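Local coordinates for protein oxalate oxidase 1 (Hordeum vulgare, PDB 2ET1) that oxidises oxalate with molecular oxygen at a manganese centre, releasing carbon dioxide and hydrogen peroxide that may serve cell-wall cross-linking and defence in the plant apoplast, at residues 75-80 with 147-152; 50-55 with 84-89; 88-93 with 158-163. All blocks are in the same frame, centred on the assembly; numbering follows the deposited sequence.

Contact 1. Residues 75-80 with 147-152; sequences NRVDFA and AYMVVS. With GLV (glyoxylic acid), chain C.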
loop_
_atom_site.group_PDB
_atom_site.type_symbol
_atom_site.label_atom_id
_atom_site.label_comp_id
_atom_site.label_asym_id
_atom_site.label_seq_id
_atom_site.Cartn_x
_atom_site.Cartn_y
_atom_site.Cartn_z
ATOM N N ASN A 75 -12.940 -18.880 4.745
ATOM C CA ASN A 75 -12.977 -20.362 4.755
ATOM C C ASN A 75 -13.876 -20.855 5.894
ATOM O O ASN A 75 -14.091 -20.134 6.868
ATOM C CB ASN A 75 -11.588 -20.976 5.001
ATOM C CG ASN A 75 -10.552 -20.636 3.928
ATOM O OD1 ASN A 75 -9.345 -20.757 4.188
ATOM N ND2 ASN A 75 -10.992 -20.238 2.746
ATOM N N ARG A 76 -14.387 -22.081 5.764
ATOM C CA ARG A 76 -15.063 -22.797 6.859
ATOM C C ARG A 76 -14.159 -23.960 7.287
ATOM O O ARG A 76 -13.515 -24.584 6.437
ATOM C CB ARG A 76 -16.432 -23.309 6.383
ATOM C CG ARG A 76 -17.123 -24.260 7.360
ATOM C CD ARG A 76 -18.502 -24.715 6.847
ATOM N NE ARG A 76 -19.069 -25.693 7.776
ATOM C CZ ARG A 76 -20.363 -25.814 8.068
ATOM N NH1 ARG A 76 -21.270 -25.029 7.496
ATOM N NH2 ARG A 76 -20.748 -26.736 8.941
ATOM N N VAL A 77 -14.094 -24.259 8.589
ATOM C CA VAL A 77 -13.327 -25.438 9.057
ATOM C C VAL A 77 -14.186 -26.257 10.008
ATOM O O VAL A 77 -14.734 -25.707 10.967
ATOM C CB VAL A 77 -11.976 -25.055 9.741
ATOM C CG1 VAL A 77 -11.119 -26.303 10.007
ATOM C CG2 VAL A 77 -11.207 -24.052 8.868
ATOM N N ASP A 78 -14.331 -27.555 9.703
ATOM C CA ASP A 78 -15.114 -28.480 10.553
ATOM C C ASP A 78 -14.175 -29.469 11.247
ATOM O O ASP A 78 -13.176 -29.881 10.651
ATOM C CB ASP A 78 -16.153 -29.239 9.712
ATOM C CG ASP A 78 -17.232 -28.334 9.163
ATOM O OD1 ASP A 78 -18.192 -28.044 9.911
ATOM O OD2 ASP A 78 -17.125 -27.908 7.990
ATOM N N PHE A 79 -14.503 -29.848 12.493
ATOM C CA PHE A 79 -13.635 -30.694 13.343
ATOM C C PHE A 79 -14.390 -31.894 13.950
ATOM O O PHE A 79 -15.391 -31.703 14.628
ATOM C CB PHE A 79 -13.071 -29.907 14.548
ATOM C CG PHE A 79 -12.251 -28.682 14.201
ATOM C CD1 PHE A 79 -10.860 -28.705 14.356
ATOM C CD2 PHE A 79 -12.865 -27.493 13.810
ATOM C CE1 PHE A 79 -10.086 -27.569 14.073
ATOM C CE2 PHE A 79 -12.106 -26.351 13.520
ATOM C CZ PHE A 79 -10.704 -26.390 13.660
ATOM N N ALA A 80 -13.875 -33.109 13.744
ATOM C CA ALA A 80 -14.266 -34.284 14.556
ATOM C C ALA A 80 -13.789 -34.091 16.005
ATOM O O ALA A 80 -12.854 -33.329 16.243
ATOM C CB ALA A 80 -13.636 -35.547 13.962
ATOM N N ALA A 147 -17.206 -29.695 16.016
ATOM C CA ALA A 147 -17.070 -28.237 16.110
ATOM C C ALA A 147 -16.922 -27.618 14.720
ATOM O O ALA A 147 -16.479 -28.283 13.784
ATOM C CB ALA A 147 -15.866 -27.856 16.983
ATOM N N TYR A 148 -17.295 -26.351 14.590
ATOM C CA TYR A 148 -16.950 -25.623 13.365
ATOM C C TYR A 148 -16.768 -24.124 13.572
ATOM O O TYR A 148 -17.301 -23.538 14.511
ATOM C CB TYR A 148 -17.881 -25.979 12.192
ATOM C CG TYR A 148 -19.124 -25.156 12.002
ATOM C CD1 TYR A 148 -19.132 -24.061 11.131
ATOM C CD2 TYR A 148 -20.317 -25.507 12.635
ATOM C CE1 TYR A 148 -20.298 -23.312 10.928
ATOM C CE2 TYR A 148 -21.488 -24.768 12.443
ATOM C CZ TYR A 148 -21.469 -23.679 11.596
ATOM O OH TYR A 148 -22.620 -22.949 11.423
ATOM N N MET A 149 -15.977 -23.532 12.683
ATOM C CA MET A 149 -15.701 -22.098 12.699
ATOM C C MET A 149 -15.731 -21.559 11.267
ATOM O O MET A 149 -15.572 -22.320 10.297
ATOM C CB MET A 149 -14.328 -21.812 13.328
ATOM C CG MET A 149 -13.156 -22.412 12.581
ATOM S SD MET A 149 -11.591 -22.093 13.413
ATOM C CE MET A 149 -10.438 -22.452 12.121
ATOM N N VAL A 150 -15.935 -20.248 11.150
ATOM C CA VAL A 150 -15.829 -19.540 9.861
ATOM C C VAL A 150 -14.818 -18.405 10.063
ATOM O O VAL A 150 -14.931 -17.651 11.035
ATOM C CB VAL A 150 -17.209 -18.994 9.396
ATOM C CG1 VAL A 150 -17.055 -18.118 8.162
ATOM C CG2 VAL A 150 -18.188 -20.141 9.105
ATOM N N VAL A 151 -13.847 -18.287 9.152
ATOM C CA VAL A 151 -12.742 -17.323 9.294
ATOM C C VAL A 151 -12.631 -16.475 8.033
ATOM O O VAL A 151 -12.905 -16.966 6.937
ATOM C CB VAL A 151 -11.388 -18.023 9.600
ATOM C CG1 VAL A 151 -11.510 -18.846 10.876
ATOM C CG2 VAL A 151 -10.945 -18.929 8.471
ATOM N N SER A 152 -12.253 -15.206 8.204
ATOM C CA SER A 152 -12.118 -14.270 7.083
ATOM C C SER A 152 -10.672 -13.765 7.021
ATOM O O SER A 152 -9.963 -13.779 8.040
ATOM C CB SER A 152 -13.075 -13.083 7.267
ATOM O OG SER A 152 -14.436 -13.514 7.292
HETATM C C1 GLV C . -8.549 -22.218 7.156
HETATM O O1 GLV C . -7.834 -21.726 6.020
HETATM C C2 GLV C . -7.852 -21.771 8.402
HETATM O O2 GLV C . -8.189 -22.266 9.512
HETATM O O3 GLV C . -6.976 -20.893 8.282
#

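Contact 2. Residues 50-55 with 84-89; sequences TPNGSA and TNPPHI. With MN (manganese (II) ion), chain B; GLV (glyoxylic acid), chain C.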
loop_
_atom_site.group_PDB
_atom_site.type_symbol
_atom_site.label_atom_id
_atom_site.label_comp_id
_atom_site.label_asym_id
_atom_site.label_seq_id
_atom_site.Cartn_x
_atom_site.Cartn_y
_atom_site.Cartn_z
ATOM N N THR A 50 -10.449 -37.468 7.903
ATOM C CA THR A 50 -9.105 -37.234 7.372
ATOM C C THR A 50 -8.086 -37.545 8.478
ATOM O O THR A 50 -8.458 -37.599 9.658
ATOM C CB THR A 50 -8.920 -35.750 6.988
ATOM O OG1 THR A 50 -9.108 -34.937 8.158
ATOM C CG2 THR A 50 -9.914 -35.326 5.899
ATOM N N PRO A 51 -6.799 -37.741 8.111
ATOM C CA PRO A 51 -5.770 -37.943 9.142
ATOM C C PRO A 51 -5.723 -36.831 10.212
ATOM O O PRO A 51 -5.531 -37.139 11.391
ATOM C CB PRO A 51 -4.463 -37.997 8.337
ATOM C CG PRO A 51 -4.887 -38.469 6.977
ATOM C CD PRO A 51 -6.236 -37.826 6.749
ATOM N N ASN A 52 -5.923 -35.568 9.816
ATOM C CA ASN A 52 -5.959 -34.466 10.795
ATOM C C ASN A 52 -7.213 -34.470 11.672
ATOM O O ASN A 52 -7.186 -33.948 12.788
ATOM C CB ASN A 52 -5.866 -33.090 10.118
ATOM C CG ASN A 52 -4.497 -32.802 9.511
ATOM O OD1 ASN A 52 -3.466 -33.344 9.929
ATOM N ND2 ASN A 52 -4.484 -31.902 8.533
ATOM N N GLY A 53 -8.312 -35.031 11.166
ATOM C CA GLY A 53 -9.602 -34.979 11.874
ATOM C C GLY A 53 -10.311 -33.637 11.708
ATOM O O GLY A 53 -11.200 -33.279 12.506
ATOM N N SER A 54 -9.907 -32.890 10.679
ATOM C CA SER A 54 -10.579 -31.640 10.310
ATOM C C SER A 54 -10.656 -31.510 8.795
ATOM O O SER A 54 -9.960 -32.229 8.062
ATOM C CB SER A 54 -9.849 -30.422 10.905
ATOM O OG SER A 54 -8.542 -30.308 10.363
ATOM N N ALA A 55 -11.515 -30.610 8.326
ATOM C CA ALA A 55 -11.656 -30.354 6.897
ATOM C C ALA A 55 -11.819 -28.860 6.653
ATOM O O ALA A 55 -12.615 -28.195 7.327
ATOM C CB ALA A 55 -12.828 -31.110 6.332
ATOM N N THR A 84 -7.661 -31.835 14.824
ATOM C CA THR A 84 -6.824 -30.633 14.836
ATOM C C THR A 84 -6.779 -29.997 13.448
ATOM O O THR A 84 -6.831 -30.695 12.438
ATOM C CB THR A 84 -5.367 -30.917 15.334
ATOM O OG1 THR A 84 -4.641 -29.688 15.487
ATOM C CG2 THR A 84 -4.598 -31.810 14.366
ATOM N N ASN A 85 -6.738 -28.667 13.418
ATOM C CA ASN A 85 -6.227 -27.921 12.275
ATOM C C ASN A 85 -4.788 -27.571 12.683
ATOM O O ASN A 85 -4.579 -26.707 13.545
ATOM C CB ASN A 85 -7.091 -26.674 12.035
ATOM C CG ASN A 85 -6.856 -26.025 10.674
ATOM O OD1 ASN A 85 -6.360 -26.660 9.738
ATOM N ND2 ASN A 85 -7.238 -24.749 10.556
ATOM N N PRO A 86 -3.792 -28.297 12.125
ATOM C CA PRO A 86 -2.431 -28.295 12.683
ATOM C C PRO A 86 -1.684 -26.968 12.527
ATOM O O PRO A 86 -2.065 -26.144 11.701
ATOM C CB PRO A 86 -1.721 -29.406 11.882
ATOM C CG PRO A 86 -2.448 -29.463 10.586
ATOM C CD PRO A 86 -3.897 -29.167 10.932
ATOM N N PRO A 87 -0.620 -26.758 13.328
ATOM C CA PRO A 87 0.216 -25.551 13.211
ATOM C C PRO A 87 0.463 -25.141 11.757
ATOM O O PRO A 87 1.068 -25.907 10.982
ATOM C CB PRO A 87 1.512 -25.980 13.879
ATOM C CG PRO A 87 1.026 -26.875 14.997
ATOM C CD PRO A 87 -0.128 -27.652 14.398
ATOM N N HIS A 88 -0.027 -23.955 11.390
ATOM C CA HIS A 88 0.074 -23.449 10.017
ATOM C C HIS A 88 0.287 -21.933 9.995
ATOM O O HIS A 88 0.150 -21.273 11.031
ATOM C CB HIS A 88 -1.160 -23.868 9.166
ATOM C CG HIS A 88 -2.470 -23.258 9.597
ATOM N ND1 HIS A 88 -3.191 -23.719 10.682
ATOM C CD2 HIS A 88 -3.206 -22.252 9.058
ATOM C CE1 HIS A 88 -4.299 -23.004 10.805
ATOM N NE2 HIS A 88 -4.342 -22.121 9.824
ATOM N N ILE A 89 0.587 -21.398 8.803
ATOM C CA ILE A 89 0.895 -19.974 8.552
ATOM C C ILE A 89 0.191 -19.508 7.273
ATOM O O ILE A 89 0.067 -20.277 6.316
ATOM C CB ILE A 89 2.424 -19.783 8.410
ATOM C CG1 ILE A 89 3.066 -19.992 9.788
ATOM C CG2 ILE A 89 2.780 -18.409 7.798
ATOM C CD1 ILE A 89 4.537 -19.909 9.849
HETATM MN MN MN B . -5.536 -20.073 9.811
HETATM C C1 GLV C . -8.549 -22.218 7.156
HETATM O O1 GLV C . -7.834 -21.726 6.020
HETATM C C2 GLV C . -7.852 -21.771 8.402
HETATM O O2 GLV C . -8.189 -22.266 9.512
HETATM O O3 GLV C . -6.976 -20.893 8.282
HETATM O O HOH W 1 -6.991 -29.114 8.462
HETATM O O HOH W 2 -7.025 -20.782 11.361
#

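Contact 3. Residues 88-93 with 158-163; sequences HIHPRA and PGIVFV. With MN (manganese (II) ion), chain B; GLV (glyoxylic acid), chain C.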
loop_
_atom_site.group_PDB
_atom_site.type_symbol
_atom_site.label_atom_id
_atom_site.label_comp_id
_atom_site.label_asym_id
_atom_site.label_seq_id
_atom_site.Cartn_x
_atom_site.Cartn_y
_atom_site.Cartn_z
ATOM N N HIS A 88 -0.027 -23.955 11.390
ATOM C CA HIS A 88 0.074 -23.449 10.017
ATOM C C HIS A 88 0.287 -21.933 9.995
ATOM O O HIS A 88 0.150 -21.273 11.031
ATOM C CB HIS A 88 -1.160 -23.868 9.166
ATOM C CG HIS A 88 -2.470 -23.258 9.597
ATOM N ND1 HIS A 88 -3.191 -23.719 10.682
ATOM C CD2 HIS A 88 -3.206 -22.252 9.058
ATOM C CE1 HIS A 88 -4.299 -23.004 10.805
ATOM N NE2 HIS A 88 -4.342 -22.121 9.824
ATOM N N ILE A 89 0.587 -21.398 8.803
ATOM C CA ILE A 89 0.895 -19.974 8.552
ATOM C C ILE A 89 0.191 -19.508 7.273
ATOM O O ILE A 89 0.067 -20.277 6.316
ATOM C CB ILE A 89 2.424 -19.783 8.410
ATOM C CG1 ILE A 89 3.066 -19.992 9.788
ATOM C CG2 ILE A 89 2.780 -18.409 7.798
ATOM C CD1 ILE A 89 4.537 -19.909 9.849
ATOM N N HIS A 90 -0.289 -18.261 7.276
ATOM C CA HIS A 90 -0.784 -17.607 6.050
ATOM C C HIS A 90 0.237 -16.560 5.625
ATOM O O HIS A 90 0.415 -15.547 6.316
ATOM C CB HIS A 90 -2.167 -16.970 6.303
ATOM C CG HIS A 90 -3.168 -17.950 6.828
ATOM N ND1 HIS A 90 -3.649 -18.992 6.060
ATOM C CD2 HIS A 90 -3.729 -18.091 8.056
ATOM C CE1 HIS A 90 -4.467 -19.735 6.794
ATOM N NE2 HIS A 90 -4.534 -19.210 8.008
ATOM N N PRO A 91 0.958 -16.808 4.508
ATOM C CA PRO A 91 2.029 -15.898 4.097
ATOM C C PRO A 91 1.599 -14.471 3.739
ATOM O O PRO A 91 2.432 -13.552 3.813
ATOM C CB PRO A 91 2.651 -16.592 2.870
ATOM C CG PRO A 91 1.650 -17.602 2.418
ATOM C CD PRO A 91 0.848 -17.989 3.628
ATOM N N ARG A 92 0.322 -14.284 3.369
ATOM C CA ARG A 92 -0.119 -13.022 2.758
ATOM C C ARG A 92 -1.375 -12.392 3.403
ATOM O O ARG A 92 -2.032 -11.540 2.776
ATOM C CB ARG A 92 -0.291 -13.185 1.224
ATOM C CG ARG A 92 1.013 -13.561 0.501
ATOM C CD ARG A 92 0.802 -13.729 -0.993
ATOM N NE ARG A 92 -0.123 -14.817 -1.289
ATOM C CZ ARG A 92 0.214 -16.093 -1.461
ATOM N NH1 ARG A 92 1.482 -16.499 -1.364
ATOM N NH2 ARG A 92 -0.731 -16.979 -1.730
ATOM N N ALA A 93 -1.702 -12.763 4.650
ATOM C CA ALA A 93 -2.900 -12.176 5.295
ATOM C C ALA A 93 -2.961 -12.329 6.808
ATOM O O ALA A 93 -2.435 -13.308 7.369
ATOM C CB ALA A 93 -4.171 -12.785 4.688
ATOM N N PRO A 158 -4.881 -15.896 0.675
ATOM C CA PRO A 158 -3.914 -15.796 1.785
ATOM C C PRO A 158 -2.752 -16.782 1.713
ATOM O O PRO A 158 -1.650 -16.469 2.226
ATOM C CB PRO A 158 -4.772 -16.070 3.037
ATOM C CG PRO A 158 -5.958 -16.813 2.557
ATOM C CD PRO A 158 -6.227 -16.279 1.154
ATOM N N GLY A 159 -2.995 -17.955 1.110
ATOM C CA GLY A 159 -2.020 -19.062 1.089
ATOM C C GLY A 159 -2.078 -19.858 2.385
ATOM O O GLY A 159 -2.451 -19.323 3.421
ATOM N N ILE A 160 -1.769 -21.152 2.317
ATOM C CA ILE A 160 -1.676 -21.957 3.546
ATOM C C ILE A 160 -0.369 -22.749 3.552
ATOM O O ILE A 160 -0.133 -23.566 2.662
ATOM C CB ILE A 160 -2.878 -22.933 3.722
ATOM C CG1 ILE A 160 -4.231 -22.219 3.582
ATOM C CG2 ILE A 160 -2.776 -23.629 5.099
ATOM C CD1 ILE A 160 -5.425 -23.179 3.486
ATOM N N VAL A 161 0.470 -22.496 4.560
ATOM C CA VAL A 161 1.687 -23.276 4.812
ATOM C C VAL A 161 1.390 -24.197 6.011
ATOM O O VAL A 161 1.402 -23.748 7.156
ATOM C CB VAL A 161 2.889 -22.315 5.099
ATOM C CG1 VAL A 161 4.134 -23.076 5.545
ATOM C CG2 VAL A 161 3.213 -21.483 3.879
ATOM N N PHE A 162 1.043 -25.456 5.736
ATOM C CA PHE A 162 0.820 -26.438 6.811
ATOM C C PHE A 162 2.191 -26.907 7.297
ATOM O O PHE A 162 2.957 -27.493 6.526
ATOM C CB PHE A 162 0.007 -27.643 6.312
ATOM C CG PHE A 162 -1.475 -27.382 6.174
ATOM C CD1 PHE A 162 -2.075 -27.372 4.914
ATOM C CD2 PHE A 162 -2.277 -27.171 7.300
ATOM C CE1 PHE A 162 -3.456 -27.164 4.768
ATOM C CE2 PHE A 162 -3.667 -26.944 7.170
ATOM C CZ PHE A 162 -4.252 -26.950 5.901
ATOM N N VAL A 163 2.504 -26.677 8.569
ATOM C CA VAL A 163 3.883 -26.918 9.036
ATOM C C VAL A 163 4.326 -28.407 9.009
ATOM O O VAL A 163 5.385 -28.712 8.448
ATOM C CB VAL A 163 4.198 -26.198 10.377
ATOM C CG1 VAL A 163 5.572 -26.598 10.865
ATOM C CG2 VAL A 163 4.141 -24.683 10.184
HETATM MN MN MN B . -5.536 -20.073 9.811
HETATM C C1 GLV C . -8.549 -22.218 7.156
HETATM O O1 GLV C . -7.834 -21.726 6.020
HETATM C C2 GLV C . -7.852 -21.771 8.402
HETATM O O2 GLV C . -8.189 -22.266 9.512
HETATM O O3 GLV C . -6.976 -20.893 8.282
HETATM O O HOH W 2 -7.025 -20.782 11.361
#

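Contact 1. Residues 75-80 with 147-152
The guanidinium of Arg76 lies flat on one face of the Tyr148 ring, their planes only 9° apart and CZ 4.0 Å from the ring centroid, a stacked cation-pi pair with NH2 over the middle of the ring. At its edge the same guanidinium meets the carboxylate of Asp78, two residues on along its own strand. NH2 binds Asp78 OD1 in the guanidinium plane at 3.0 Å, while NE binds Asp78 OD2, which lies somewhat out of that plane, also at 3.0 Å. This side-on salt bridge, using syn lone pairs of both oxygens, fixes the rotation of the guanidinium and so holds it flat against the tyrosine. Arginine suits the place because its extended chain, with CG anti to the backbone N (chi1 170°), rises from the sheet while leaning toward Asp78, and so meets both partners. Phe79, on the other face of the sheet, receives Ala147 O at its edge, near the ring plane. The sulfur of Met149 also stands at that edge, a Met-aromatic contact with SD 5.5 Å from the ring centroid. Beyond the sulfur, Met149 CE packs on Val77 CG2 at 3.7 Å and comes to 3.4 Å from O2 of the bound glyoxylate, so flexible and branched apolar groups line the ligand here. Asn75, an oxalate-binding residue, stands on this same face. Six backbone hydrogen bonds join the antiparallel strands, pairing Asn75 with Val151, Val77 with Met149 and Phe79 with Ala147. Strand 73-79 is flanked on its other side by strand 54-59, and strand 147-153 by strand 95-101, within one sheet of the cupin barrel; Tyr148 and Val150 also pack against Met100 and Met98 of a second subunit.

Contact 2. Residues 50-55 with 84-89
Asn52 and Thr84 meet through a single, almost linear backbone hydrogen bond, Thr84 N to Asn52 O at 3.0 Å and 178°, which ties the turn before strand 54-59 to the start of strand 84-89. Gly53, at the bend of that turn, has a positive phi (79°), a conformation that glycine adopts easily. Ser54 makes the second link: OG donates to Thr84 O at 2.7 Å, approaching from above the carbonyl plane. Its chi1 of 64° sets OG between the backbone N and the carbonyl carbon, and a short hydroxyl placed there reaches both that carbonyl and a bound water. This water donates to Ser54 OG and to Asn85 OD1, the latter at 2.8 Å, bridging a serine and an amide that do not bond directly. The Asn52 side chain crosses the Pro86 ring at about a right angle, with ND2 3.7 Å from Pro86 CD, while its OD1 is bound by Arg184 of a neighbouring subunit. Asparagine suits position 85 because one amide faces two ways: OD1 takes the water, whereas ND2 donates to Gln139 OE1 and, weakly, to O2 of glyoxylate at 2.9 Å. Farther along, the chain turns a corner at Pro87 and His88 ND1 donates to Pro86 O at 2.9 Å, close to the imidazole plane. That bond fixes the rotation of the ring and leaves NE2 to bind manganese at 2.4 Å. The contact therefore joins second-shell positioning to first-shell chemistry: Ser54, through a water, and Gln139 probably orient the oxalate-binding Asn85, and a backbone carbonyl aims a metal-binding histidine. Donation from ND1 would also be expected to make the imidazole a somewhat stronger electron donor to the metal.

Contact 3. Residues 88-93 with 158-163
His90 reaches from the backbone facing Gly159 to the manganese. Its CB lies 3.7 Å from Gly159 O and 4.3 Å from Pro158 CB, and a chi1 of -55° puts CG beside the backbone N. From there the ring edge follows segment 158-163: ND1 donates to Gly159 O at 2.9 Å and 163°, with the oxygen in the ring plane and the donor nearly along the C=O axis. CE1 comes next, meeting Ile160 CG1 at 4.1 Å and O3 of glyoxylate. At the tip NE2 binds manganese at 2.2 Å. Histidine suits this place because its two nitrogens, on different sides of a rigid ring, serve backbone and metal at once.

Around this side chain, paired hydrogen bonds between Ile89 and Val161 join the two short strands, and their CB atoms pack together. Pro158 O accepts from Arg92 N at 3.2 Å, while Pro91 CD touches the same oxygen. Gly159 has a positive phi and lies against the Pro91 ring and the Arg92 guanidinium, where a residue without a side chain fits. Phe162 places CD2 4.0 Å from His88 CB, an apolar flank for that metal-binding histidine. The guanidinium of Arg92 continues to Asn157 O and forms a salt bridge with Asp8 of another subunit.

His88, Glu95 and His137 join His90 around the metal, the three-histidine, one-glutamate set of cupins. The His90 ring is thus held at two points, between Gly159 O and manganese, which fixes its rotation and keeps CE1 and NE2 beside O3 of the bound glyoxylate.

All three contacts are largely buried and each reaches the glyoxylate, yet they belong to different parts of the cupin barrel. Contact 1 joins two central strands of one sheet, so regular backbone pairing dominates, with a charged stack on one face and apolar groups towards the ligand on the other. Contact 2 runs between the two sheets and relies on a hydroxyl, an amide and a water. Contact 3, at what is, within the chain, an edge of the second sheet, holds little strand and is the richest in metal chemistry. Contacts 1 and 2 meet where strands 54-59 and 73-79 are neighbours; contacts 2 and 3 share His88 and Ile89, and both touch the same neighbouring subunit.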